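Local coordinates for regulatory protein (Pseudomonas aeruginosa, PDB 5J2Y) that binds promoter DNA as a helix-turn-helix repressor and acts as a global regulator in quorum sensing, at residues 28-31 against 32-35. Residues are numbered along the deposited sequence; the frame is centred on the assembly and turned at random.
Sequences ETFW and SRFG
With chi1 at 60°, S32 holds OG between its own backbone N and carbonyl carbon, folded back over the preceding helical turn, where it donates to the carbonyl of E28 (OG to O 2.5 Å), coming in tilted about 20° from the carbonyl plane. S32 N gives the same oxygen a second bond, of 3.1 Å to E28 O. One side chain and one backbone amide thus grip a single acceptor in the last turn of the helix.

In F34, CG stands anti to the carbonyl carbon, which carries the ring back toward F30. F34 turns an edge, led by CE2, toward one face of F30, offset toward the rim, in a T-shaped pair with planes at 69° and centroids 5.9 Å apart. The W31 carbonyl oxygen lies at the edge of the F34 ring, near its plane, and also accepts from F34 N (N to O 3.1 Å).

R33 runs extended from CG to NE alongside T29, bringing one face of its guanidinium over the T29 carbonyl oxygen, while NH2 comes within 3.9 Å of T29 CG2. The guanidinium plane is almost perpendicular to the F30 ring, and NH1 forms a salt bridge with E25.

G35, at positive phi, completes a type I turn through G35 N to S32 O and ends the helix in a Schellman motif, within the RsaL-like helix-turn-helix region. From this turn the chain leads to helix 38-45, whose E45 accepts from W31 NE1; F30 packs on helix 9-22, Y61 of helix 52-62 meets F34 edge-to-face, and L71 of helix 68-75 touches R33 and F34.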
ATOM      1  N   GLU A  28       6.367  -7.777  -0.463  1.00 29.57           N
ATOM      2  CA  GLU A  28       7.246  -7.315  -1.543  1.00 32.20           C
ATOM      3  C   GLU A  28       6.416  -6.962  -2.751  1.00 33.03           C
ATOM      4  O   GLU A  28       6.616  -5.904  -3.357  1.00 29.52           O
ATOM      5  CB  GLU A  28       8.256  -8.410  -1.916  1.00 34.70           C
ATOM      6  CG  GLU A  28       9.199  -8.145  -3.113  1.00 43.14           C
ATOM      7  CD  GLU A  28       9.984  -6.832  -3.049  1.00 47.62           C
ATOM      8  OE1 GLU A  28      10.352  -6.395  -1.935  1.00 46.67           O
ATOM      9  OE2 GLU A  28      10.248  -6.244  -4.135  1.00 49.95           O
ATOM     10  N   THR A  29       5.489  -7.866  -3.097  1.00 32.36           N
ATOM     11  CA  THR A  29       4.706  -7.737  -4.322  1.00 31.51           C
ATOM     12  C   THR A  29       3.820  -6.494  -4.182  1.00 30.69           C
ATOM     13  O   THR A  29       3.808  -5.629  -5.014  1.00 32.75           O
ATOM     14  CB  THR A  29       3.846  -9.009  -4.582  1.00 33.38           C
ATOM     15  OG1 THR A  29       4.688 -10.139  -4.888  1.00 34.10           O
ATOM     16  CG2 THR A  29       2.925  -8.813  -5.737  1.00 32.60           C
ATOM     17  N   PHE A  30       3.134  -6.398  -3.062  1.00 29.95           N
ATOM     18  CA  PHE A  30       2.157  -5.351  -2.848  1.00 27.77           C
ATOM     19  C   PHE A  30       2.804  -3.967  -2.688  1.00 27.76           C
ATOM     20  O   PHE A  30       2.462  -2.995  -3.403  1.00 26.27           O
ATOM     21  CB  PHE A  30       1.346  -5.702  -1.621  1.00 26.14           C
ATOM     22  CG  PHE A  30       0.282  -4.690  -1.295  1.00 27.58           C
ATOM     23  CD1 PHE A  30      -0.964  -4.732  -1.915  1.00 27.49           C
ATOM     24  CD2 PHE A  30       0.517  -3.740  -0.365  1.00 26.47           C
ATOM     25  CE1 PHE A  30      -1.939  -3.832  -1.594  1.00 26.84           C
ATOM     26  CE2 PHE A  30      -0.439  -2.831  -0.046  1.00 28.18           C
ATOM     27  CZ  PHE A  30      -1.668  -2.852  -0.667  1.00 27.96           C
ATOM     28  N   TRP A  31       3.792  -3.874  -1.811  1.00 26.20           N
ATOM     29  CA  TRP A  31       4.355  -2.563  -1.517  1.00 26.18           C
ATOM     30  C   TRP A  31       5.251  -1.983  -2.612  1.00 25.93           C
ATOM     31  O   TRP A  31       5.349  -0.761  -2.757  1.00 23.16           O
ATOM     32  CB  TRP A  31       5.067  -2.601  -0.210  1.00 24.27           C
ATOM     33  CG  TRP A  31       4.141  -2.706   0.856  1.00 23.96           C
ATOM     34  CD1 TRP A  31       3.801  -3.841   1.547  1.00 26.97           C
ATOM     35  CD2 TRP A  31       3.364  -1.643   1.409  1.00 23.90           C
ATOM     36  NE1 TRP A  31       2.852  -3.546   2.506  1.00 26.19           N
ATOM     37  CE2 TRP A  31       2.582  -2.200   2.450  1.00 24.27           C
ATOM     38  CE3 TRP A  31       3.255  -0.270   1.126  1.00 22.20           C
ATOM     39  CZ2 TRP A  31       1.733  -1.445   3.218  1.00 24.76           C
ATOM     40  CZ3 TRP A  31       2.400   0.481   1.861  1.00 24.32           C
ATOM     41  CH2 TRP A  31       1.631  -0.111   2.916  1.00 27.92           C
ATOM     42  N   SER A  32       5.826  -2.858  -3.427  1.00 26.10           N
ATOM     43  CA  SER A  32       6.737  -2.397  -4.455  1.00 26.32           C
ATOM     44  C   SER A  32       6.033  -1.730  -5.618  1.00 27.55           C
ATOM     45  O   SER A  32       6.671  -0.983  -6.340  1.00 32.46           O
ATOM     46  CB  SER A  32       7.686  -3.526  -4.925  1.00 27.16           C
ATOM     47  OG  SER A  32       6.952  -4.602  -5.465  1.00 31.09           O
ATOM     48  N   ARG A  33       4.723  -1.951  -5.795  1.00 29.01           N
ATOM     49  CA  ARG A  33       3.953  -1.189  -6.821  1.00 26.63           C
ATOM     50  C   ARG A  33       4.021   0.293  -6.582  1.00 26.80           C
ATOM     51  O   ARG A  33       3.795   1.057  -7.512  1.00 25.45           O
ATOM     52  CB  ARG A  33       2.464  -1.537  -6.826  1.00 28.61           C
ATOM     53  CG  ARG A  33       2.175  -2.991  -7.062  1.00 30.73           C
ATOM     54  CD  ARG A  33       0.758  -3.201  -7.548  1.00 34.07           C
ATOM     55  NE  ARG A  33       0.626  -4.606  -7.953  1.00 34.01           N
ATOM     56  CZ  ARG A  33       0.134  -5.575  -7.173  1.00 33.85           C
ATOM     57  NH1 ARG A  33      -0.354  -5.301  -5.973  1.00 34.26           N
ATOM     58  NH2 ARG A  33       0.091  -6.825  -7.612  1.00 35.12           N
ATOM     59  N   PHE A  34       4.247   0.675  -5.312  1.00 25.07           N
ATOM     60  CA  PHE A  34       4.353   2.070  -4.881  1.00 25.88           C
ATOM     61  C   PHE A  34       5.814   2.529  -4.708  1.00 26.98           C
ATOM     62  O   PHE A  34       6.064   3.652  -4.321  1.00 22.79           O
ATOM     63  CB  PHE A  34       3.593   2.280  -3.542  1.00 25.26           C
ATOM     64  CG  PHE A  34       2.174   1.767  -3.559  1.00 25.87           C
ATOM     65  CD1 PHE A  34       1.175   2.471  -4.207  1.00 25.00           C
ATOM     66  CD2 PHE A  34       1.833   0.599  -2.899  1.00 27.51           C
ATOM     67  CE1 PHE A  34      -0.117   2.008  -4.227  1.00 26.16           C
ATOM     68  CE2 PHE A  34       0.543   0.112  -2.939  1.00 28.42           C
ATOM     69  CZ  PHE A  34      -0.437   0.834  -3.597  1.00 27.12           C
ATOM     70  N   GLY A  35       6.775   1.640  -4.964  1.00 28.71           N
ATOM     71  CA  GLY A  35       8.175   1.951  -4.720  1.00 26.92           C
ATOM     72  C   GLY A  35       8.534   1.928  -3.247  1.00 28.87           C
ATOM     73  O   GLY A  35       9.455   2.609  -2.805  1.00 30.46           O
TER